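Local coordinates for transthyretin-like protein (Klebsiella pneumoniae subsp. pneumoniae, PDB 3QVA) that probably catalyses the hydrolysis of 5-hydroxyisourate to 2-oxo-4-hydroxy-4-carboxy-5-ureidoimidazoline in purine breakdown, at residues A40-V43 against R49-T52; T14-I19 against T23-V28; P102-I105 against W110-Y113; V28-S33 against A51-A56. All coordinates share one frame; numbering follows the deposited sequence.

The four contacts all fall within one transthyretin-type beta sandwich. Interaction 2, a hairpin, comes first along the chain; interaction 4 starts at Val-28, where it ends, and spans interaction 1, both finishing on the same stretch with Ala-51 and Thr-52 in common. Interaction 3, the hairpin 99-106/109-113, comes last. Interactions 2 and 3 have centres about 10 Å apart and share a sheet in which strands 12-18 and 99-106 are neighbours. Interactions 1 and 4 have centres about 4 Å apart. Interaction 1 links the two sheets, and interaction 4 lays the loop that follows strand 49-50 against strand 29-34. Interactions 2 and 3 both reach the second subunit, and 3 also continues the sheet into the fourth.

Interaction 1: A40-V43 against R49-T52; sequences ANLV and RIAT. With PO4 (phosphate ion), chain F.
Val-43 and Ile-50 make the closest backbone approach between 40-43 and 49-52, but at 6.9 Å between their CA atoms they stand too far apart to pair as neighbouring strands. The reason lies in the transthyretin-type beta sandwich: strand 37-43 belongs to one sheet and the short strand 49-50 to the other, so the two come together where the chain passes from sheet to sheet. Hydrophobic side chains therefore fill the gap. Leu-42 swings CG beside its backbone N (chi1 -60°), which sends CD1 across to Ile-50 CG2 at 3.8 Å, the two branched chains meeting at a slant. The same methyl, CD1, also sits 3.3 Å from the carbonyl oxygen of Thr-52, a snug approach. Ile-50 presents its other branch to the backbone, with CG1 3.6 Å from Val-43 O. Branched aliphatic residues suit this place because they cover backbone as well as each other. A water spans two carbonyl oxygens: it donates both to Val-43 O and, at 2.9 Å, to Arg-49 O, satisfying two acceptors that could not bond to each other. Arg-49 turns away from Leu-42 and stretches its chain fully from CG to NE toward a phosphate, probably taken up from the crystallisation liquor. His-15, Arg-49 and His-100 of the second subunit also bind this ion, consistent with the active site that this family forms at a subunit interface. The direct link is weak: Arg-49 NH2 donates to phosphate O3 over 3.3 Å, with O3 lying at the guanidinium edge.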
# COMPACT_ATOMS: atom_id res chain seq x y z
N ALA A 40 -14.43 -16.34 15.48
CA ALA A 40 -15.24 -15.13 15.56
C ALA A 40 -15.69 -14.70 14.18
O ALA A 40 -15.01 -14.97 13.19
CB ALA A 40 -14.46 -14.01 16.24
N ASN A 41 -16.85 -14.06 14.12
CA ASN A 41 -17.35 -13.44 12.91
C ASN A 41 -18.02 -12.15 13.33
O ASN A 41 -19.01 -12.17 14.07
CB ASN A 41 -18.32 -14.37 12.18
CG ASN A 41 -18.70 -13.86 10.79
OD1 ASN A 41 -17.83 -13.63 9.95
ND2 ASN A 41 -19.99 -13.68 10.56
N LEU A 42 -17.46 -11.02 12.89
CA LEU A 42 -17.90 -9.71 13.36
C LEU A 42 -18.03 -8.72 12.21
O LEU A 42 -17.75 -9.06 11.06
CB LEU A 42 -16.96 -9.19 14.47
CG LEU A 42 -16.88 -10.07 15.73
CD1 LEU A 42 -15.75 -9.65 16.65
CD2 LEU A 42 -18.21 -10.06 16.48
N VAL A 43 -18.50 -7.50 12.51
CA VAL A 43 -18.75 -6.49 11.48
C VAL A 43 -18.15 -5.15 11.90
O VAL A 43 -18.27 -4.76 13.07
CB VAL A 43 -20.26 -6.34 11.16
CG1 VAL A 43 -20.47 -5.46 9.95
CG2 VAL A 43 -20.89 -7.67 10.91
N ARG A 49 -14.15 -0.05 12.40
CA ARG A 49 -13.35 -0.76 13.40
C ARG A 49 -14.03 -1.98 14.02
O ARG A 49 -15.26 -2.06 14.10
CB ARG A 49 -12.91 0.20 14.51
CG ARG A 49 -11.92 1.25 14.04
CD ARG A 49 -11.54 2.20 15.16
NE ARG A 49 -10.69 3.29 14.70
CZ ARG A 49 -9.36 3.24 14.63
NH1 ARG A 49 -8.71 2.14 14.98
NH2 ARG A 49 -8.68 4.30 14.21
N ILE A 50 -13.20 -2.94 14.43
CA ILE A 50 -13.60 -4.02 15.31
C ILE A 50 -12.58 -4.02 16.44
O ILE A 50 -11.39 -4.26 16.21
CB ILE A 50 -13.65 -5.40 14.60
CG1 ILE A 50 -14.75 -5.42 13.53
CG2 ILE A 50 -13.89 -6.53 15.62
CD1 ILE A 50 -14.62 -6.57 12.54
N ALA A 51 -13.04 -3.70 17.65
CA ALA A 51 -12.13 -3.49 18.79
C ALA A 51 -11.45 -4.75 19.30
O ALA A 51 -10.29 -4.69 19.75
CB ALA A 51 -12.86 -2.77 19.93
N THR A 52 -12.15 -5.87 19.24
CA THR A 52 -11.62 -7.16 19.70
C THR A 52 -12.34 -8.34 19.04
O THR A 52 -13.52 -8.24 18.71
CB THR A 52 -11.68 -7.28 21.25
OG1 THR A 52 -10.99 -8.47 21.67
CG2 THR A 52 -13.13 -7.29 21.76
P PO4 F . -4.45 4.83 13.57
O1 PO4 F . -3.85 3.74 14.43
O2 PO4 F . -3.42 5.30 12.57
O3 PO4 F . -5.64 4.26 12.84
O4 PO4 F . -4.91 5.98 14.44
O HOH W 1 -17.38 -3.19 15.75

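Interaction 2: T14-I19 against T23-V28; sequences THILDI and TPAEGV
Leu-17 and Pro-24 lie opposite each other in the backbone register of the antiparallel beta hairpin of strands 12-18 and 23-24, part of the mixed sheet of the transthyretin-type sandwich, their side chains diverging. They form a non-hydrogen-bonded pair, a place that suits proline because its ring nitrogen, having no hydrogen to give, is not called on as a donor. The bonds fall on either side of the pair. Ala-25 N donates to Ile-16 O over 2.8 Å, almost straight at 175°. Beyond the pair, Asp-18 N reaches Thr-23 O, also at 2.8 Å, while the return bond from Thr-23 N to Asp-18 O is longer, 3.3 Å. Side chains then carry the contact past the end of the ladder. The small Ala-25 points at the first strand, and its CB lies 3.7 Å from Ile-16 CG2; a methyl fits where the backbones run close. Ile-16 CG1 stands beside the backbone N (chi1 -53°), and from there CD1 extends to Val-28 CG1 at 3.8 Å. On the Leu-17 side, CD2 comes back over the backbone to 3.9 Å from Pro-24 CA, although Leu-17 CB itself is directed away. Asp-18 is buried: OD1 is bonded to Ser-20 OG of the turn, and OD2 forms a salt bridge with Arg-78, from beyond helix 69-75, which should favour the charged form. Trp-72 of helix 69-75 covers Ala-25 and Val-28, strand 99-106 pairs with strand 12-18 as its parallel neighbour, and Leu-17 packs on Tyr-113 of the second subunit.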
# COMPACT_ATOMS: atom_id res chain seq x y z
N THR A 14 -8.95 -4.76 14.35
CA THR A 14 -8.77 -4.28 12.98
C THR A 14 -9.47 -2.95 12.73
O THR A 14 -10.28 -2.48 13.55
CB THR A 14 -9.16 -5.34 11.91
OG1 THR A 14 -8.62 -4.97 10.63
CG2 THR A 14 -10.67 -5.48 11.79
N HIS A 15 -9.13 -2.36 11.60
CA HIS A 15 -9.66 -1.10 11.14
C HIS A 15 -9.64 -1.22 9.63
O HIS A 15 -8.62 -1.60 9.06
CB HIS A 15 -8.75 0.03 11.64
CG HIS A 15 -9.20 1.41 11.24
ND1 HIS A 15 -8.31 2.46 11.12
CD2 HIS A 15 -10.42 1.91 10.95
CE1 HIS A 15 -8.98 3.55 10.77
NE2 HIS A 15 -10.26 3.24 10.67
N ILE A 16 -10.76 -0.94 8.98
CA ILE A 16 -10.83 -1.04 7.53
C ILE A 16 -11.16 0.32 6.94
O ILE A 16 -12.16 0.94 7.29
CB ILE A 16 -11.84 -2.12 7.05
CG1 ILE A 16 -11.53 -3.47 7.71
CG2 ILE A 16 -11.81 -2.23 5.53
CD1 ILE A 16 -12.28 -4.67 7.11
N LEU A 17 -10.28 0.80 6.07
CA LEU A 17 -10.49 2.06 5.38
C LEU A 17 -10.65 1.82 3.89
O LEU A 17 -9.87 1.08 3.30
CB LEU A 17 -9.29 2.97 5.63
CG LEU A 17 -9.17 3.49 7.06
CD1 LEU A 17 -7.72 3.69 7.41
CD2 LEU A 17 -9.98 4.77 7.25
N ASP A 18 -11.65 2.44 3.29
CA ASP A 18 -11.81 2.40 1.85
C ASP A 18 -11.02 3.57 1.27
O ASP A 18 -11.48 4.72 1.30
CB ASP A 18 -13.29 2.47 1.44
CG ASP A 18 -13.49 2.42 -0.08
OD1 ASP A 18 -12.50 2.30 -0.84
OD2 ASP A 18 -14.66 2.49 -0.53
N ILE A 19 -9.83 3.28 0.75
CA ILE A 19 -8.97 4.34 0.26
C ILE A 19 -9.42 4.88 -1.10
O ILE A 19 -8.90 5.89 -1.57
CB ILE A 19 -7.47 3.95 0.26
CG1 ILE A 19 -7.17 2.94 -0.86
CG2 ILE A 19 -7.06 3.42 1.65
CD1 ILE A 19 -5.66 2.71 -1.09
N THR A 23 -12.64 7.03 3.33
CA THR A 23 -13.59 6.92 4.45
C THR A 23 -13.48 5.55 5.11
O THR A 23 -13.07 4.58 4.46
CB THR A 23 -15.05 7.14 3.98
OG1 THR A 23 -15.37 6.19 2.97
CG2 THR A 23 -15.24 8.55 3.43
N PRO A 24 -13.83 5.47 6.40
CA PRO A 24 -13.87 4.16 7.05
C PRO A 24 -14.92 3.27 6.40
O PRO A 24 -15.97 3.75 5.98
CB PRO A 24 -14.28 4.50 8.49
CG PRO A 24 -13.91 5.93 8.67
CD PRO A 24 -14.17 6.55 7.35
N ALA A 25 -14.62 1.98 6.31
CA ALA A 25 -15.52 1.03 5.68
C ALA A 25 -16.43 0.42 6.74
O ALA A 25 -15.98 -0.38 7.56
CB ALA A 25 -14.73 -0.06 4.95
N GLU A 26 -17.69 0.85 6.74
CA GLU A 26 -18.68 0.39 7.72
C GLU A 26 -19.51 -0.77 7.17
O GLU A 26 -19.99 -0.72 6.04
CB GLU A 26 -19.61 1.55 8.13
CG GLU A 26 -20.72 1.17 9.12
CD GLU A 26 -21.73 2.30 9.34
OE1 GLU A 26 -22.60 2.14 10.23
OE2 GLU A 26 -21.66 3.33 8.64
N GLY A 27 -19.66 -1.81 7.99
CA GLY A 27 -20.49 -2.96 7.64
C GLY A 27 -19.77 -4.07 6.88
O GLY A 27 -20.40 -4.87 6.20
N VAL A 28 -18.45 -4.11 7.00
CA VAL A 28 -17.66 -5.20 6.41
C VAL A 28 -17.62 -6.34 7.41
O VAL A 28 -17.27 -6.13 8.58
CB VAL A 28 -16.20 -4.77 6.10
CG1 VAL A 28 -15.45 -5.90 5.37
CG2 VAL A 28 -16.17 -3.50 5.27

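Interaction 3: P102-I105 against W110-Y113; sequences PFLI and WSTY
Pro-102 lies over one face of the Tyr-113 ring, its CG 4.1 Å from the ring centroid and 29° off the normal, a CH-pi contact between a rigid, slightly polarised aliphatic ring and an electron-rich one. Tyr-113 can offer that face because its CG is tucked between the backbone N and the carbonyl carbon (chi1 63°), folding the ring back toward 102-105; there Leu-104 CD1 meets its edge, 4.2 Å from CE2. The tyrosine hydroxyl is hydrogen-bonded to Tyr-113 OH of the second subunit. Thr-112 turns OG1 anti to its N and donates to Pro-102 O at 2.7 Å, the hydroxyl approaching from almost straight ahead of the carbonyl. The pieces belong to the beta hairpin of strands 99-106 and 109-113, where Leu-104 and Ser-111 are a hydrogen-bonded pair: Leu-104 N gives to Ser-111 O at 2.9 Å, and Ser-111 N returns a bond to Leu-104 O. Strand 109-113 also pairs antiparallel with a strand of the fourth subunit, carrying the sheet across that interface. Serine is slim enough for such a join, and its OG nestles 3.4 Å from Leu-104 CB. On the other face Phe-103 and Trp-110 run side by side in the same direction, their rings meeting obliquely at Phe-103 CD1 and Trp-110 CZ3, 4.0 Å apart. Ile-105 CG2 rests 4.2 Å from Trp-110 CB.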
# COMPACT_ATOMS: atom_id res chain seq x y z
N PRO A 102 -4.79 -3.62 10.24
CA PRO A 102 -5.75 -2.95 9.38
C PRO A 102 -5.81 -3.51 7.97
O PRO A 102 -4.88 -4.19 7.52
CB PRO A 102 -5.25 -1.49 9.35
CG PRO A 102 -4.31 -1.38 10.53
CD PRO A 102 -3.68 -2.73 10.62
N PHE A 103 -6.92 -3.21 7.29
CA PHE A 103 -7.10 -3.47 5.86
C PHE A 103 -7.30 -2.12 5.18
O PHE A 103 -8.25 -1.40 5.50
CB PHE A 103 -8.38 -4.28 5.62
CG PHE A 103 -8.35 -5.70 6.12
CD1 PHE A 103 -8.08 -6.75 5.24
CD2 PHE A 103 -8.64 -6.00 7.45
CE1 PHE A 103 -8.07 -8.07 5.68
CE2 PHE A 103 -8.62 -7.32 7.91
CZ PHE A 103 -8.34 -8.36 7.02
N LEU A 104 -6.43 -1.78 4.24
CA LEU A 104 -6.64 -0.59 3.41
C LEU A 104 -7.15 -1.10 2.08
O LEU A 104 -6.41 -1.74 1.34
CB LEU A 104 -5.34 0.19 3.23
CG LEU A 104 -4.55 0.57 4.48
CD1 LEU A 104 -3.37 1.46 4.10
CD2 LEU A 104 -5.43 1.25 5.51
N ILE A 105 -8.42 -0.81 1.76
CA ILE A 105 -9.07 -1.48 0.64
C ILE A 105 -9.54 -0.54 -0.47
O ILE A 105 -9.79 0.65 -0.23
CB ILE A 105 -10.24 -2.40 1.11
CG1 ILE A 105 -11.46 -1.57 1.55
CG2 ILE A 105 -9.77 -3.32 2.23
CD1 ILE A 105 -12.71 -2.41 1.86
N TRP A 110 -5.58 -3.93 -2.41
CA TRP A 110 -5.68 -3.81 -0.97
C TRP A 110 -4.36 -4.10 -0.29
O TRP A 110 -3.45 -4.69 -0.90
CB TRP A 110 -6.81 -4.71 -0.41
CG TRP A 110 -6.56 -6.19 -0.49
CD1 TRP A 110 -6.79 -7.01 -1.55
CD2 TRP A 110 -6.05 -7.03 0.56
NE1 TRP A 110 -6.45 -8.31 -1.24
CE2 TRP A 110 -6.00 -8.34 0.05
CE3 TRP A 110 -5.64 -6.79 1.88
CZ2 TRP A 110 -5.54 -9.42 0.82
CZ3 TRP A 110 -5.20 -7.86 2.65
CH2 TRP A 110 -5.15 -9.16 2.11
N SER A 111 -4.25 -3.65 0.95
CA SER A 111 -3.04 -3.85 1.73
C SER A 111 -3.32 -4.07 3.21
O SER A 111 -4.39 -3.75 3.74
CB SER A 111 -2.09 -2.67 1.54
OG SER A 111 -2.55 -1.52 2.21
N THR A 112 -2.32 -4.64 3.87
CA THR A 112 -2.35 -4.76 5.31
C THR A 112 -0.97 -4.47 5.88
O THR A 112 0.02 -4.44 5.14
CB THR A 112 -2.84 -6.16 5.75
OG1 THR A 112 -3.06 -6.16 7.17
CG2 THR A 112 -1.83 -7.25 5.38
N TYR A 113 -0.91 -4.25 7.18
CA TYR A 113 0.35 -4.03 7.87
C TYR A 113 0.13 -4.27 9.35
O TYR A 113 -1.00 -4.37 9.81
CB TYR A 113 0.89 -2.61 7.60
CG TYR A 113 -0.00 -1.48 8.10
CD1 TYR A 113 0.18 -0.96 9.37
CD2 TYR A 113 -1.01 -0.94 7.31
CE1 TYR A 113 -0.62 0.06 9.85
CE2 TYR A 113 -1.83 0.09 7.78
CZ TYR A 113 -1.61 0.59 9.06
OH TYR A 113 -2.38 1.61 9.58
O HOH W 2 -3.95 -0.48 -0.56

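Interaction 4: V28-S33 against A51-A56; sequences VTVSLS and ATFSAA
Phe-53 reaches from the loop after strand 49-50 to Val-30 and Leu-32 on strand 29-34, and its side chain can be followed atom by atom. CB starts the contact, 3.9 Å from the methyl CD2 of Leu-32. With CG beside the backbone N and anti to the carbonyl carbon (chi1 -76°), the ring is sent inward between the two sheets of the sandwich. CD1 passes Leu-32 CB at 4.1 Å. Next, CE1 brings the ring edge to the carbonyl oxygen of Val-30, which lies in the ring plane 3.6 Å away, where the faintly positive aromatic hydrogens suit an oxygen. At the tip, CZ meets Val-30 CG1 at 3.8 Å, the two side chains crossing at about a right angle. Leu-12, Leu-42 and Leu-65 also touch the phenylalanine. The loop that carries it is tied by its own hydroxyls: Thr-52 OG1 donates in plane to a lone pair of Ser-54 O at 2.8 Å, and Ser-54 OG donates to Ala-56 O at 2.6 Å. Polar bonding thus shapes the loop, whereas its attachment to strand 29-34 is mainly apolar, resting on burial and shape fit, with the CE1 edge against Val-30 O as a weak polar touch.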
# COMPACT_ATOMS: atom_id res chain seq x y z
N VAL A 28 -18.45 -4.11 7.00
CA VAL A 28 -17.66 -5.20 6.41
C VAL A 28 -17.62 -6.34 7.41
O VAL A 28 -17.27 -6.13 8.58
CB VAL A 28 -16.20 -4.77 6.10
CG1 VAL A 28 -15.45 -5.90 5.37
CG2 VAL A 28 -16.17 -3.50 5.27
N THR A 29 -17.98 -7.54 6.96
CA THR A 29 -17.88 -8.73 7.79
C THR A 29 -16.44 -9.21 7.80
O THR A 29 -15.81 -9.30 6.75
CB THR A 29 -18.83 -9.86 7.30
OG1 THR A 29 -20.18 -9.46 7.55
CG2 THR A 29 -18.56 -11.15 8.05
N VAL A 30 -15.93 -9.50 9.00
CA VAL A 30 -14.56 -9.99 9.19
C VAL A 30 -14.56 -11.19 10.13
O VAL A 30 -15.05 -11.11 11.26
CB VAL A 30 -13.62 -8.90 9.78
CG1 VAL A 30 -12.17 -9.38 9.76
CG2 VAL A 30 -13.75 -7.58 9.02
N SER A 31 -13.99 -12.31 9.66
CA SER A 31 -13.93 -13.52 10.46
C SER A 31 -12.51 -13.85 10.91
O SER A 31 -11.54 -13.55 10.22
CB SER A 31 -14.53 -14.71 9.69
OG SER A 31 -13.74 -15.05 8.57
N LEU A 32 -12.42 -14.47 12.09
CA LEU A 32 -11.15 -14.96 12.60
C LEU A 32 -11.22 -16.48 12.70
O LEU A 32 -12.18 -17.02 13.23
CB LEU A 32 -10.84 -14.37 13.98
CG LEU A 32 -9.57 -14.89 14.67
CD1 LEU A 32 -8.32 -14.47 13.90
CD2 LEU A 32 -9.50 -14.39 16.11
N SER A 33 -10.20 -17.15 12.17
CA SER A 33 -10.12 -18.59 12.29
C SER A 33 -8.73 -19.05 12.72
O SER A 33 -7.74 -18.33 12.57
CB SER A 33 -10.55 -19.28 11.00
OG SER A 33 -9.62 -19.04 9.96
N ALA A 51 -13.04 -3.70 17.65
CA ALA A 51 -12.13 -3.49 18.79
C ALA A 51 -11.45 -4.75 19.30
O ALA A 51 -10.29 -4.69 19.75
CB ALA A 51 -12.86 -2.77 19.93
N THR A 52 -12.15 -5.87 19.24
CA THR A 52 -11.62 -7.16 19.70
C THR A 52 -12.34 -8.34 19.04
O THR A 52 -13.52 -8.24 18.71
CB THR A 52 -11.68 -7.28 21.25
OG1 THR A 52 -10.99 -8.47 21.67
CG2 THR A 52 -13.13 -7.29 21.76
N PHE A 53 -11.62 -9.44 18.84
CA PHE A 53 -12.19 -10.65 18.25
C PHE A 53 -12.38 -11.75 19.28
O PHE A 53 -12.73 -12.88 18.94
CB PHE A 53 -11.34 -11.15 17.09
CG PHE A 53 -11.51 -10.35 15.83
CD1 PHE A 53 -12.44 -10.72 14.87
CD2 PHE A 53 -10.73 -9.22 15.61
CE1 PHE A 53 -12.61 -9.97 13.70
CE2 PHE A 53 -10.89 -8.46 14.45
CZ PHE A 53 -11.83 -8.84 13.49
N SER A 54 -12.13 -11.42 20.55
CA SER A 54 -12.18 -12.39 21.63
C SER A 54 -12.44 -11.70 22.97
O SER A 54 -12.01 -10.56 23.17
CB SER A 54 -10.87 -13.18 21.70
OG SER A 54 -9.77 -12.31 21.95
N ALA A 55 -13.15 -12.39 23.86
CA ALA A 55 -13.41 -11.88 25.21
C ALA A 55 -12.12 -11.83 26.03
O ALA A 55 -11.89 -10.88 26.78
CB ALA A 55 -14.47 -12.72 25.90
N ALA A 56 -11.30 -12.87 25.89
CA ALA A 56 -9.99 -12.94 26.55
C ALA A 56 -8.88 -12.87 25.50
O ALA A 56 -9.14 -13.14 24.32
CB ALA A 56 -9.89 -14.22 27.37